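Local coordinates for putative uncharacterized protein PH0350 (Pyrococcus horikoshii, PDB 3QJL) that binds CRISPR RNA and is a putative Cas6-like endoribonuclease of the prokaryotic adaptive immune system, at residues I59-R62 and K63-I66; I94-A97 and V98-P102. One frame throughout, in Å; residues are numbered along the deposited sequence.

Contact 1 (I59-R62 and K63-I66); sequences IIVR and KRKI. With nucleotides of chain B; nucleotides of chain D.
Val61 and Arg64 touch round the bend that joins two strands: CG1 of Val61 rests 3.7 Å from CB of Arg64, and the two side chains run obliquely across one another. CG1 lies anti to its own backbone N (chi1 177°), which turns that methyl to the side where Arg64 follows. From CG to NE the arginine is extended, carrying its guanidinium out to the RNA.

U3 of chain B lies over one face of the Arg64 guanidinium, with uracil C4 3.6 Å above the plane and displaced toward its rim. The aliphatic chain of Lys65 runs beside N3 and N4 of C5 of chain D, CE of Lys65 3.5 Å from N4.

Three backbone groups hydrogen-bond to the bases. Val61 N gives a fairly straight bond to U3 O4 (3.0 Å, 161°), Ile59 O accepts from N6 of A6 of chain D at 3.0 Å, and Ile66 N donates to C5 O2 at 2.7 Å.

Charges meet the phosphates. Arg64 NE sits 3.0 Å from A6 OP2, while U3 OP1 lies at the edge of the Arg62 guanidinium, which makes a salt bridge through NH1 to a phosphate of the bound RNA.

The stretch leaves edge strand 55-60, beside strand 79-85, where Val61 packs on Val79, and enters edge strand 64-67, paired with strand 71-74. Lys65 and Ile66 also pack on Glu243 and Leu190 of the second subunit.

Contact 2 (I94-A97 and V98-P102); sequences IAEA and VEKSP
Ser101 meets the flat peptide group of Ala97 with two donors. Its backbone N and its OG each hydrogen-bond to Ala97 O at 3.1 Å, both standing somewhat out of the carbonyl plane, N by 22° and OG by 18°. The hydroxyl is brought there by a small first torsion (chi1 8°), which nearly eclipses OG with the backbone N and lets both aim at one oxygen. The carboxylate of Glu96 is the other flat group. It offers OE1 to the end of Lys100, where CE lies 3.6 Å from OE1 and NZ 3.8 Å from it, a long salt bridge. Glu96 and Lys100 run alongside each other in the same direction; Glu96 reaches out extended, and Lys100 bends at its last torsion.

The backbone between follows the i to i+4 pattern of an alpha helix. Val98 N bonds to Ile94 O, Glu99 N to Ala95 O, and Lys100 N to Glu96 O. This is the last part of helix 88-100, the second helix of a ferredoxin-like beta-alpha-beta-beta-alpha-beta domain, and Ser101 is where the chain leaves helical geometry. Such a fold, common to the RAMP proteins, sets its two helices against one side of an antiparallel sheet.

On the buried flank, Ile94 CG2 and Val98 CG2 meet obliquely at 4.1 Å. Ile94 and Ala97 pack on Val36 of helix 25-39, whereas Ala95 touches Ile116 and Val98 touches Val113, both on strand 109-118. A backbone hydrogen bond links Pro102, which can only accept, with Val113 of the same strand, and Ser101 O receives a weak one from Lys35 NZ.

Overall arrangement
Both contacts belong to the N-terminal ferredoxin-like domain, and contact 1 closes along the chain before contact 2 opens. Their centres lie about 24 Å apart, and their nearest atoms stay about 12 Å from each other, so they do not touch. Contact 1 lies against the RNA and meets bases and phosphates; the nearest atom of contact 2 is about 14 Å from the bound nucleic acid. Strand 79-85 pairs with strand 55-60 and is followed in the chain by helix 88-100, which carries contact 2. Both sit well out from the chain centre, contact 1 by about 17 Å and contact 2 by about 19 Å, centre to centre.

Contact 1 (I59-R62 and K63-I66)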
loop_
_atom_site.group_PDB
_atom_site.type_symbol
_atom_site.label_atom_id
_atom_site.label_comp_id
_atom_site.label_asym_id
_atom_site.label_seq_id
_atom_site.Cartn_x
_atom_site.Cartn_y
_atom_site.Cartn_z
ATOM N N ILE A 59 -16.353 0.141 3.531
ATOM C CA ILE A 59 -16.834 0.899 4.665
ATOM C C ILE A 59 -15.651 1.686 5.215
ATOM O O ILE A 59 -14.701 1.115 5.741
ATOM C CB ILE A 59 -17.355 -0.052 5.751
ATOM C CG1 ILE A 59 -18.599 -0.783 5.243
ATOM C CG2 ILE A 59 -17.627 0.695 7.041
ATOM C CD1 ILE A 59 -19.116 -1.848 6.173
ATOM N N ILE A 60 -15.737 3.008 5.138
ATOM C CA ILE A 60 -14.613 3.855 5.494
ATOM C C ILE A 60 -14.545 4.063 6.994
ATOM O O ILE A 60 -15.467 4.624 7.576
ATOM C CB ILE A 60 -14.735 5.230 4.828
ATOM C CG1 ILE A 60 -14.906 5.074 3.317
ATOM C CG2 ILE A 60 -13.540 6.099 5.170
ATOM C CD1 ILE A 60 -14.045 4.002 2.702
ATOM N N VAL A 61 -13.446 3.629 7.613
ATOM C CA VAL A 61 -13.193 3.900 9.027
ATOM C C VAL A 61 -12.065 4.910 9.172
ATOM O O VAL A 61 -10.906 4.576 8.987
ATOM C CB VAL A 61 -12.767 2.630 9.776
ATOM C CG1 VAL A 61 -12.443 2.959 11.224
ATOM C CG2 VAL A 61 -13.836 1.574 9.686
ATOM N N ARG A 62 -12.394 6.133 9.556
ATOM C CA ARG A 62 -11.418 7.205 9.564
ATOM C C ARG A 62 -10.283 6.923 10.535
ATOM O O ARG A 62 -9.144 7.305 10.283
ATOM C CB ARG A 62 -12.081 8.536 9.901
ATOM C CG ARG A 62 -11.702 9.687 8.977
ATOM C CD ARG A 62 -12.397 9.581 7.613
ATOM N NE ARG A 62 -13.856 9.666 7.695
ATOM C CZ ARG A 62 -14.668 9.641 6.639
ATOM N NH1 ARG A 62 -14.164 9.534 5.414
ATOM N NH2 ARG A 62 -15.985 9.723 6.799
ATOM N N LYS A 63 -10.572 6.262 11.648
ATOM C CA LYS A 63 -9.484 5.909 12.558
ATOM C C LYS A 63 -9.628 4.508 13.163
ATOM O O LYS A 63 -10.676 4.154 13.710
ATOM C CB LYS A 63 -9.271 6.997 13.610
ATOM C CG LYS A 63 -10.025 6.816 14.889
ATOM C CD LYS A 63 -10.486 8.172 15.400
ATOM C CE LYS A 63 -9.463 9.262 15.085
ATOM N NZ LYS A 63 -9.937 10.586 15.590
ATOM N N ARG A 64 -8.557 3.721 13.054
ATOM C CA ARG A 64 -8.639 2.273 13.216
ATOM C C ARG A 64 -7.317 1.650 13.662
ATOM O O ARG A 64 -6.262 2.277 13.594
ATOM C CB ARG A 64 -9.066 1.636 11.885
ATOM C CG ARG A 64 -8.121 1.980 10.744
ATOM C CD ARG A 64 -8.755 1.881 9.368
ATOM N NE ARG A 64 -7.782 2.213 8.327
ATOM C CZ ARG A 64 -7.304 3.436 8.132
ATOM N NH1 ARG A 64 -7.717 4.431 8.904
ATOM N NH2 ARG A 64 -6.419 3.672 7.178
ATOM N N LYS A 65 -7.398 0.414 14.136
ATOM C CA LYS A 65 -6.225 -0.396 14.413
ATOM C C LYS A 65 -6.533 -1.775 13.844
ATOM O O LYS A 65 -7.696 -2.057 13.526
ATOM C CB LYS A 65 -5.955 -0.467 15.912
ATOM C CG LYS A 65 -5.219 0.742 16.456
ATOM C CD LYS A 65 -5.001 0.638 17.969
ATOM C CE LYS A 65 -4.259 1.868 18.500
ATOM N NZ LYS A 65 -4.500 2.115 19.953
ATOM N N ILE A 66 -5.517 -2.625 13.690
ATOM C CA ILE A 66 -5.744 -3.928 13.070
ATOM C C ILE A 66 -5.560 -5.125 14.001
ATOM O O ILE A 66 -4.577 -5.218 14.750
ATOM C CB ILE A 66 -4.898 -4.130 11.802
ATOM C CG1 ILE A 66 -5.054 -2.933 10.873
ATOM C CG2 ILE A 66 -5.348 -5.383 11.068
ATOM C CD1 ILE A 66 -6.316 -2.986 10.030
ATOM P P U B 3 -8.621 9.697 5.570
ATOM O OP1 U B 3 -9.882 8.912 5.735
ATOM O OP2 U B 3 -8.252 10.680 6.620
ATOM O "O5'" U B 3 -7.398 8.706 5.302
ATOM C "C5'" U B 3 -6.623 8.799 4.117
ATOM C "C4'" U B 3 -6.254 7.433 3.576
ATOM O "O4'" U B 3 -6.422 6.419 4.596
ATOM C "C3'" U B 3 -7.091 6.914 2.421
ATOM O "O3'" U B 3 -6.729 7.492 1.183
ATOM C "C2'" U B 3 -6.832 5.416 2.475
ATOM O "O2'" U B 3 -5.606 5.107 1.838
ATOM C "C1'" U B 3 -6.671 5.174 3.978
ATOM N N1 U B 3 -7.874 4.553 4.582
ATOM C C2 U B 3 -7.846 3.180 4.712
ATOM O O2 U B 3 -6.890 2.534 4.357
ATOM N N3 U B 3 -8.942 2.578 5.265
ATOM C C4 U B 3 -10.078 3.228 5.695
ATOM O O4 U B 3 -11.012 2.577 6.166
ATOM C C5 U B 3 -10.046 4.649 5.528
ATOM C C6 U B 3 -8.976 5.253 4.992
ATOM P P C D 5 -0.938 4.258 7.575
ATOM O OP1 C D 5 -0.621 4.337 6.125
ATOM O OP2 C D 5 -2.359 4.220 7.991
ATOM O "O5'" C D 5 -0.161 3.048 8.239
ATOM C "C5'" C D 5 -0.544 2.551 9.508
ATOM C "C4'" C D 5 -1.204 1.207 9.390
ATOM O "O4'" C D 5 -0.985 0.469 10.619
ATOM C "C3'" C D 5 -2.709 1.243 9.174
ATOM O "O3'" C D 5 -3.101 0.134 8.359
ATOM C "C2'" C D 5 -3.251 1.068 10.593
ATOM O "O2'" C D 5 -4.553 0.532 10.660
ATOM C "C1'" C D 5 -2.220 0.122 11.203
ATOM N N1 C D 5 -2.065 0.243 12.668
ATOM C C2 C D 5 -2.502 -0.786 13.506
ATOM O O2 C D 5 -3.066 -1.771 13.019
ATOM N N3 C D 5 -2.318 -0.680 14.838
ATOM C C4 C D 5 -1.719 0.398 15.341
ATOM N N4 C D 5 -1.568 0.464 16.668
ATOM C C5 C D 5 -1.248 1.457 14.512
ATOM C C6 C D 5 -1.432 1.331 13.193
ATOM P P A D 6 -4.478 0.188 7.524
ATOM O OP1 A D 6 -4.383 1.331 6.588
ATOM O OP2 A D 6 -5.581 0.166 8.509
ATOM O "O5'" A D 6 -4.461 -1.172 6.704
ATOM C "C5'" A D 6 -4.396 -2.428 7.366
ATOM C "C4'" A D 6 -4.946 -3.540 6.505
ATOM O "O4'" A D 6 -6.393 -3.462 6.504
ATOM C "C3'" A D 6 -4.516 -3.510 5.043
ATOM O "O3'" A D 6 -4.427 -4.850 4.546
ATOM C "C2'" A D 6 -5.678 -2.795 4.363
ATOM O "O2'" A D 6 -5.825 -3.108 2.997
ATOM C "C1'" A D 6 -6.872 -3.276 5.188
ATOM N N9 A D 6 -7.979 -2.319 5.261
ATOM C C8 A D 6 -7.906 -0.984 5.580
ATOM N N7 A D 6 -9.064 -0.352 5.610
ATOM C C5 A D 6 -9.968 -1.351 5.300
ATOM C C6 A D 6 -11.362 -1.326 5.169
ATOM N N6 A D 6 -12.102 -0.227 5.338
ATOM N N1 A D 6 -11.971 -2.490 4.863
ATOM C C2 A D 6 -11.221 -3.593 4.693
ATOM N N3 A D 6 -9.902 -3.741 4.778
ATOM C C4 A D 6 -9.324 -2.568 5.093
#

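Contact 2 (I94-A97 and V98-P102)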
loop_
_atom_site.group_PDB
_atom_site.type_symbol
_atom_site.label_atom_id
_atom_site.label_comp_id
_atom_site.label_asym_id
_atom_site.label_seq_id
_atom_site.Cartn_x
_atom_site.Cartn_y
_atom_site.Cartn_z
ATOM N N ILE A 94 -32.492 3.496 -2.578
ATOM C CA ILE A 94 -31.599 2.934 -1.574
ATOM C C ILE A 94 -31.708 3.728 -0.276
ATOM O O ILE A 94 -31.817 3.159 0.813
ATOM C CB ILE A 94 -30.138 2.852 -2.075
ATOM C CG1 ILE A 94 -30.023 1.781 -3.158
ATOM C CG2 ILE A 94 -29.181 2.543 -0.926
ATOM C CD1 ILE A 94 -28.669 1.752 -3.865
ATOM N N ALA A 95 -31.689 5.049 -0.403
ATOM C CA ALA A 95 -31.868 5.925 0.748
ATOM C C ALA A 95 -33.113 5.540 1.565
ATOM O O ALA A 95 -33.034 5.364 2.782
ATOM C CB ALA A 95 -31.956 7.370 0.290
ATOM N N GLU A 96 -34.252 5.394 0.889
ATOM C CA GLU A 96 -35.501 5.038 1.552
ATOM C C GLU A 96 -35.412 3.685 2.261
ATOM O O GLU A 96 -35.668 3.586 3.469
ATOM C CB GLU A 96 -36.654 5.023 0.547
ATOM C CG GLU A 96 -38.006 5.307 1.185
ATOM C CD GLU A 96 -39.159 5.297 0.187
ATOM O OE1 GLU A 96 -40.267 4.851 0.567
ATOM O OE2 GLU A 96 -38.967 5.738 -0.971
ATOM N N ALA A 97 -35.047 2.653 1.501
ATOM C CA ALA A 97 -34.972 1.289 2.015
ATOM C C ALA A 97 -34.120 1.226 3.262
ATOM O O ALA A 97 -34.522 0.671 4.287
ATOM C CB ALA A 97 -34.398 0.376 0.968
ATOM N N VAL A 98 -32.930 1.797 3.160
ATOM C CA VAL A 98 -31.991 1.789 4.265
ATOM C C VAL A 98 -32.569 2.498 5.489
ATOM O O VAL A 98 -32.572 1.961 6.597
ATOM C CB VAL A 98 -30.655 2.431 3.851
ATOM C CG1 VAL A 98 -29.854 2.826 5.067
ATOM C CG2 VAL A 98 -29.864 1.473 2.979
ATOM N N GLU A 99 -33.079 3.701 5.281
ATOM C CA GLU A 99 -33.610 4.485 6.382
ATOM C C GLU A 99 -34.815 3.838 7.075
ATOM O O GLU A 99 -34.939 3.901 8.305
ATOM C CB GLU A 99 -33.970 5.871 5.899
ATOM C CG GLU A 99 -34.571 6.729 6.960
ATOM C CD GLU A 99 -35.084 8.006 6.377
ATOM O OE1 GLU A 99 -36.204 7.973 5.811
ATOM O OE2 GLU A 99 -34.349 9.019 6.454
ATOM N N LYS A 100 -35.704 3.222 6.303
ATOM C CA LYS A 100 -36.782 2.468 6.929
ATOM C C LYS A 100 -36.202 1.382 7.833
ATOM O O LYS A 100 -36.485 1.336 9.023
ATOM C CB LYS A 100 -37.735 1.860 5.897
ATOM C CG LYS A 100 -38.481 2.888 5.092
ATOM C CD LYS A 100 -39.837 2.372 4.670
ATOM C CE LYS A 100 -40.595 3.412 3.835
ATOM N NZ LYS A 100 -40.534 4.810 4.402
ATOM N N SER A 101 -35.356 0.529 7.278
ATOM C CA SER A 101 -34.846 -0.597 8.041
ATOM C C SER A 101 -33.352 -0.432 8.208
ATOM O O SER A 101 -32.574 -1.043 7.485
ATOM C CB SER A 101 -35.163 -1.898 7.311
ATOM O OG SER A 101 -35.701 -1.607 6.029
ATOM N N PRO A 102 -32.945 0.423 9.160
ATOM C CA PRO A 102 -31.538 0.802 9.313
ATOM C C PRO A 102 -30.745 -0.111 10.252
ATOM O O PRO A 102 -29.978 0.386 11.081
ATOM C CB PRO A 102 -31.655 2.182 9.957
ATOM C CG PRO A 102 -32.966 2.099 10.790
ATOM C CD PRO A 102 -33.759 0.915 10.286
#